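Local coordinates for putative glycoside hydrolase (Bacteroides thetaiotaomicron VPI-5482, PDB 3HBZ), which binds calcium and may act in carbohydrate metabolism, perhaps as a glycoside hydrolase, though its substrate and activity are not established, at residues Pro146-Ala151 with Ser160-Ser165; Gly153-Cys158 with Ile331-Leu336. One frame throughout, in Å; residues are numbered along the deposited sequence.

Contact 1: Pro146-Ala151 with Ser160-Ser165; sequences PTFQFA and SLVTRS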
loop_
_atom_site.group_PDB
_atom_site.type_symbol
_atom_site.label_atom_id
_atom_site.label_comp_id
_atom_site.label_asym_id
_atom_site.label_seq_id
_atom_site.Cartn_x
_atom_site.Cartn_y
_atom_site.Cartn_z
ATOM N N PRO A 146 12.184 3.518 5.125
ATOM C CA PRO A 146 11.397 3.280 6.338
ATOM C C PRO A 146 10.777 1.881 6.404
ATOM O O PRO A 146 10.501 1.374 7.510
ATOM C CB PRO A 146 10.296 4.356 6.262
ATOM C CG PRO A 146 10.917 5.452 5.410
ATOM C CD PRO A 146 11.652 4.652 4.328
ATOM N N THR A 147 10.611 1.259 5.244
ATOM C CA THR A 147 9.924 -0.008 5.136
ATOM C C THR A 147 10.870 -0.982 4.411
ATOM O O THR A 147 11.213 -0.755 3.252
ATOM C CB THR A 147 8.657 0.153 4.380
ATOM O OG1 THR A 147 7.799 1.079 5.043
ATOM C CG2 THR A 147 7.902 -1.227 4.236
ATOM N N PHE A 148 11.319 -2.031 5.111
ATOM C CA PHE A 148 12.207 -3.042 4.511
ATOM C C PHE A 148 11.989 -4.409 5.110
ATOM O O PHE A 148 11.164 -4.592 6.002
ATOM C CB PHE A 148 13.686 -2.630 4.608
ATOM C CG PHE A 148 14.197 -2.426 6.045
ATOM C CD1 PHE A 148 13.949 -1.231 6.722
ATOM C CD2 PHE A 148 14.923 -3.416 6.697
ATOM C CE1 PHE A 148 14.404 -1.020 8.006
ATOM C CE2 PHE A 148 15.379 -3.222 7.991
ATOM C CZ PHE A 148 15.132 -2.024 8.650
ATOM N N GLN A 149 12.698 -5.400 4.559
ATOM C CA GLN A 149 12.599 -6.771 5.042
ATOM C C GLN A 149 13.789 -7.131 5.899
ATOM O O GLN A 149 14.918 -6.815 5.533
ATOM C CB GLN A 149 12.552 -7.727 3.857
ATOM C CG GLN A 149 12.178 -9.170 4.222
ATOM C CD GLN A 149 12.205 -10.091 3.027
ATOM O OE1 GLN A 149 13.096 -9.978 2.197
ATOM N NE2 GLN A 149 11.229 -11.015 2.934
ATOM N N PHE A 150 13.557 -7.813 7.010
ATOM C CA PHE A 150 14.639 -8.124 7.961
ATOM C C PHE A 150 14.771 -9.631 8.062
ATOM O O PHE A 150 13.740 -10.328 8.116
ATOM C CB PHE A 150 14.265 -7.532 9.325
ATOM C CG PHE A 150 15.223 -7.850 10.424
ATOM C CD1 PHE A 150 16.576 -7.538 10.303
ATOM C CD2 PHE A 150 14.773 -8.431 11.598
ATOM C CE1 PHE A 150 17.481 -7.807 11.348
ATOM C CE2 PHE A 150 15.664 -8.706 12.666
ATOM C CZ PHE A 150 17.030 -8.386 12.537
ATOM N N ALA A 151 16.006 -10.139 8.104
ATOM C CA ALA A 151 16.230 -11.585 8.003
ATOM C C ALA A 151 15.733 -12.381 9.201
ATOM O O ALA A 151 15.317 -13.535 9.028
ATOM C CB ALA A 151 17.763 -11.959 7.666
ATOM N N SER A 160 10.046 -5.027 8.666
ATOM C CA SER A 160 10.675 -4.073 9.541
ATOM C C SER A 160 10.324 -2.648 9.147
ATOM O O SER A 160 10.514 -2.223 8.005
ATOM C CB SER A 160 12.209 -4.262 9.475
ATOM O OG SER A 160 12.833 -3.380 10.385
ATOM N N LEU A 161 9.841 -1.898 10.119
ATOM C CA LEU A 161 9.395 -0.543 9.918
ATOM C C LEU A 161 10.197 0.351 10.872
ATOM O O LEU A 161 10.214 0.125 12.087
ATOM C CB LEU A 161 7.900 -0.447 10.240
ATOM C CG LEU A 161 7.034 -1.387 9.384
ATOM C CD1 LEU A 161 5.544 -1.205 9.760
ATOM C CD2 LEU A 161 7.198 -1.188 7.878
ATOM N N VAL A 162 10.916 1.307 10.300
ATOM C CA VAL A 162 11.805 2.172 11.069
ATOM C C VAL A 162 11.554 3.636 10.672
ATOM O O VAL A 162 11.662 3.967 9.545
ATOM C CB VAL A 162 13.284 1.826 10.867
ATOM C CG1 VAL A 162 14.213 2.821 11.627
ATOM C CG2 VAL A 162 13.603 0.400 11.334
ATOM N N THR A 163 11.236 4.481 11.638
ATOM C CA THR A 163 11.032 5.920 11.436
ATOM C C THR A 163 12.370 6.573 11.134
ATOM O O THR A 163 13.328 6.427 11.881
ATOM C CB THR A 163 10.381 6.553 12.673
ATOM O OG1 THR A 163 9.099 5.923 12.880
ATOM C CG2 THR A 163 10.171 8.108 12.520
ATOM N N ARG A 164 12.431 7.244 9.992
ATOM C CA ARG A 164 13.675 7.775 9.458
ATOM C C ARG A 164 13.639 9.290 9.418
ATOM O O ARG A 164 12.560 9.893 9.231
ATOM C CB ARG A 164 13.827 7.331 8.021
ATOM C CG ARG A 164 13.906 5.843 7.867
ATOM C CD ARG A 164 15.111 5.244 8.549
ATOM N NE ARG A 164 15.224 3.918 8.002
ATOM C CZ ARG A 164 16.342 3.234 7.790
ATOM N NH1 ARG A 164 17.553 3.690 8.123
ATOM N NH2 ARG A 164 16.215 2.046 7.229
ATOM N N SER A 165 14.809 9.907 9.516
ATOM C CA SER A 165 14.943 11.311 9.121
ATOM C C SER A 165 14.777 11.449 7.605
ATOM O O SER A 165 15.267 10.604 6.825
ATOM C CB SER A 165 16.335 11.848 9.481
ATOM O OG SER A 165 16.455 13.149 8.944
#
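Ser-160 lies under one face of the Phe-148 ring: its CB is 3.8 Å from the ring centroid, only 18° off the normal, a CH-pi contact displaced toward the rim. The hydroxyl of the same serine reaches that rim too, with OG 3.2 Å from Phe-148 CZ. Phe-148 CG takes the crowded position between backbone N and carbonyl carbon (chi1 60°), and Val-162 CG2 meets the ring edge near its plane, 3.7 Å from CE1. The backbones beneath are laced firmly together. Phe-148 and Ser-160 form an antiparallel hydrogen-bonded pair, with Phe-148 N to Ser-160 O at 3.0 Å and almost straight, and Ser-160 N to Phe-148 O at 2.9 Å; Val-162 N to Pro-146 O, 2.8 Å, adds a third bond. This is the ladder of a beta hairpin made by strands 147-150 and 158-165, the second of which also pairs with strand 328-338. On the face that carries Thr-147 and Leu-161, both buried, this non-hydrogen-bonded pair lies side by side, pointing the same way; Leu-161 CD2 rests against both branches of the threonine, while OG1 bonds to Asn-181 O. The contact is looser toward Arg-164 and Phe-150, both partly exposed. Arg-164 CG touches Pro-146 CG and CA; the bend at chi2 then turns CD away from the extended course, and NH2 comes within 3.6 Å of Phe-148 CE1. The two side chains cross at about a right angle, with the guanidinium and ring planes 56° apart, and NH2 is held by the carbonyl oxygens of Asp-143 and Tyr-145. Phe-150 touches Ser-160 through CB alone.

Contact 2: Gly153-Cys158 with Ile331-Leu336; sequences GKTGKC and IDEVEL. With CA (calcium ion), chain B.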
loop_
_atom_site.group_PDB
_atom_site.type_symbol
_atom_site.label_atom_id
_atom_site.label_comp_id
_atom_site.label_asym_id
_atom_site.label_seq_id
_atom_site.Cartn_x
_atom_site.Cartn_y
_atom_site.Cartn_z
ATOM N N GLY A 153 13.067 -13.040 11.413
ATOM C CA GLY A 153 11.658 -12.969 11.738
ATOM C C GLY A 153 11.328 -14.005 12.789
ATOM O O GLY A 153 12.193 -14.717 13.247
ATOM N N LYS A 154 10.053 -14.153 13.101
ATOM C CA LYS A 154 9.630 -15.149 14.036
ATOM C C LYS A 154 9.790 -16.511 13.376
ATOM O O LYS A 154 10.326 -17.415 13.979
ATOM C CB LYS A 154 8.178 -14.896 14.463
ATOM C CG LYS A 154 7.641 -15.917 15.473
ATOM C CD LYS A 154 6.398 -15.383 16.171
ATOM C CE LYS A 154 5.870 -16.402 17.192
ATOM N NZ LYS A 154 5.465 -17.668 16.531
ATOM N N THR A 155 9.319 -16.656 12.139
ATOM C CA THR A 155 9.704 -17.797 11.289
ATOM C C THR A 155 10.092 -17.158 9.976
ATOM O O THR A 155 9.426 -16.246 9.524
ATOM C CB THR A 155 8.549 -18.815 11.078
ATOM O OG1 THR A 155 7.321 -18.106 10.857
ATOM C CG2 THR A 155 8.389 -19.773 12.323
ATOM N N GLY A 156 11.171 -17.610 9.363
ATOM C CA GLY A 156 11.705 -16.944 8.166
ATOM C C GLY A 156 12.009 -15.470 8.412
ATOM O O GLY A 156 12.513 -15.115 9.461
ATOM N N LYS A 157 11.748 -14.624 7.419
ATOM C CA LYS A 157 12.045 -13.192 7.498
ATOM C C LYS A 157 10.816 -12.492 7.986
ATOM O O LYS A 157 9.778 -13.157 8.182
ATOM C CB LYS A 157 12.463 -12.674 6.143
ATOM C CG LYS A 157 13.660 -13.522 5.572
ATOM C CD LYS A 157 14.000 -13.128 4.151
ATOM C CE LYS A 157 15.275 -13.860 3.655
ATOM N NZ LYS A 157 15.431 -13.641 2.200
ATOM N N CYS A 158 10.945 -11.183 8.214
ATOM C CA CYS A 158 9.797 -10.374 8.636
ATOM C C CYS A 158 9.847 -8.951 8.097
ATOM O O CYS A 158 10.798 -8.554 7.425
ATOM C CB CYS A 158 9.700 -10.337 10.150
ATOM S SG CYS A 158 11.029 -9.374 10.971
ATOM N N ILE A 331 7.189 -6.991 12.410
ATOM C CA ILE A 331 5.902 -7.660 12.312
ATOM C C ILE A 331 6.089 -8.985 11.629
ATOM O O ILE A 331 6.838 -9.068 10.647
ATOM C CB ILE A 331 4.889 -6.810 11.497
ATOM C CG1 ILE A 331 4.486 -5.512 12.241
ATOM C CG2 ILE A 331 3.684 -7.630 11.091
ATOM C CD1 ILE A 331 3.547 -5.731 13.461
ATOM N N ASP A 332 5.468 -10.041 12.165
ATOM C CA ASP A 332 5.498 -11.328 11.502
ATOM C C ASP A 332 4.264 -12.170 11.811
ATOM O O ASP A 332 3.562 -11.934 12.808
ATOM C CB ASP A 332 6.766 -12.101 11.873
ATOM C CG ASP A 332 7.247 -13.045 10.738
ATOM O OD1 ASP A 332 6.579 -13.091 9.684
ATOM O OD2 ASP A 332 8.277 -13.749 10.915
ATOM N N GLU A 333 4.010 -13.152 10.941
ATOM C CA GLU A 333 2.953 -14.171 11.140
ATOM C C GLU A 333 1.577 -13.543 11.402
ATOM O O GLU A 333 0.914 -13.834 12.406
ATOM C CB GLU A 333 3.322 -15.118 12.288
ATOM C CG GLU A 333 4.560 -15.945 12.030
ATOM C CD GLU A 333 4.850 -17.000 13.113
ATOM O OE1 GLU A 333 4.068 -17.129 14.082
ATOM O OE2 GLU A 333 5.871 -17.725 12.984
ATOM N N VAL A 334 1.122 -12.699 10.487
ATOM C CA VAL A 334 -0.124 -11.995 10.711
ATOM C C VAL A 334 -1.209 -12.751 9.968
ATOM O O VAL A 334 -0.963 -13.319 8.903
ATOM C CB VAL A 334 -0.061 -10.512 10.180
ATOM C CG1 VAL A 334 -1.382 -9.790 10.358
ATOM C CG2 VAL A 334 1.034 -9.758 10.895
ATOM N N GLU A 335 -2.422 -12.682 10.502
ATOM C CA GLU A 335 -3.574 -13.251 9.848
ATOM C C GLU A 335 -4.778 -12.327 9.920
ATOM O O GLU A 335 -5.139 -11.828 10.983
ATOM C CB GLU A 335 -3.926 -14.627 10.483
ATOM C CG GLU A 335 -4.943 -15.316 9.664
ATOM C CD GLU A 335 -5.246 -16.739 10.085
ATOM O OE1 GLU A 335 -4.710 -17.204 11.114
ATOM O OE2 GLU A 335 -6.035 -17.376 9.350
ATOM N N LEU A 336 -5.441 -12.133 8.791
ATOM C CA LEU A 336 -6.799 -11.565 8.794
ATOM C C LEU A 336 -7.823 -12.706 8.934
ATOM O O LEU A 336 -8.048 -13.492 7.998
ATOM C CB LEU A 336 -7.016 -10.770 7.497
ATOM C CG LEU A 336 -8.379 -10.096 7.376
ATOM C CD1 LEU A 336 -8.645 -9.154 8.557
ATOM C CD2 LEU A 336 -8.469 -9.386 5.976
HETATM CA CA CA B . 8.069 -14.650 8.458
HETATM O O HOH W 1 6.566 -16.400 9.008
#
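Ile-331 O packs against Cys-158 CB at 3.2 Å, where the loop 153-158 returns to strand and settles beside strand 328-338. The Ile-331 side chain leaves the loop and touches Phe-102 and Tyr-217. This is the edge of a calcium site in which the turn of a beta hairpin wraps the ion against a strand far away in sequence. Asp-332 is the next residue and the main link. Its carboxylate chelates the calcium ion in bidentate fashion, OD1 at 2.5 Å and OD2 at 2.6 Å from the metal. The loop supplies the main-chain oxygens of Thr-155 and Lys-157, and Asn-101 O and Glu-103 OE2 complete the protein ligands. OD2 also accepts Lys-154 N at 2.8 Å on its anti lone pair, with a weak bond from Thr-155 N, so the backbone of the loop fixes the carboxylate while its carbonyls grip the ion. OD1 is met from above the carboxylate plane by the N-H of Glu-333. Glu-333 itself has both backbone angles positive (54°/56°), and the strand turns a corner here. The Glu-333 side chain, extended beyond CG, crosses both Lys-154 and Thr-155 at about a right angle, one carboxylate oxygen for each. Lys-154 NZ makes a salt bridge to OE1 of Glu-333 at 2.9 Å, arriving above the carboxylate plane, and Lys-154 also forms a cation-pi contact with Tyr-216. Thr-155 OG1 donates to Glu-333 OE2 at 2.6 Å, on the anti lone pair. A water 2.4 Å from the calcium ion closes the chain of bonds by donating to Thr-155 OG1 at 2.6 Å.

In the fold
Contacts 1 and 2 share one hairpin: contact 1 is the ladder between its strands, contact 2 its connecting loop, whose calcium ion is also held by Asp-332 of 331-336. The centres lie about 15 Å apart, yet the two meet directly, Phe-150 N standing 2.9 Å from Cys-158 O in a probable hydrogen bond that carries the ladder into the loop. Gln-149 packs on Lys-157, and the nearest side-chain atom of Phe-150 is about 9 Å from the calcium ion. Leu-330, two residues before the calcium-binding Asp-332, touches both Phe-150 and Ser-160. A bound hexaethylene glycol, probably from crystallisation, lies about 4 Å from the Glu-333 side chain between nearest atoms.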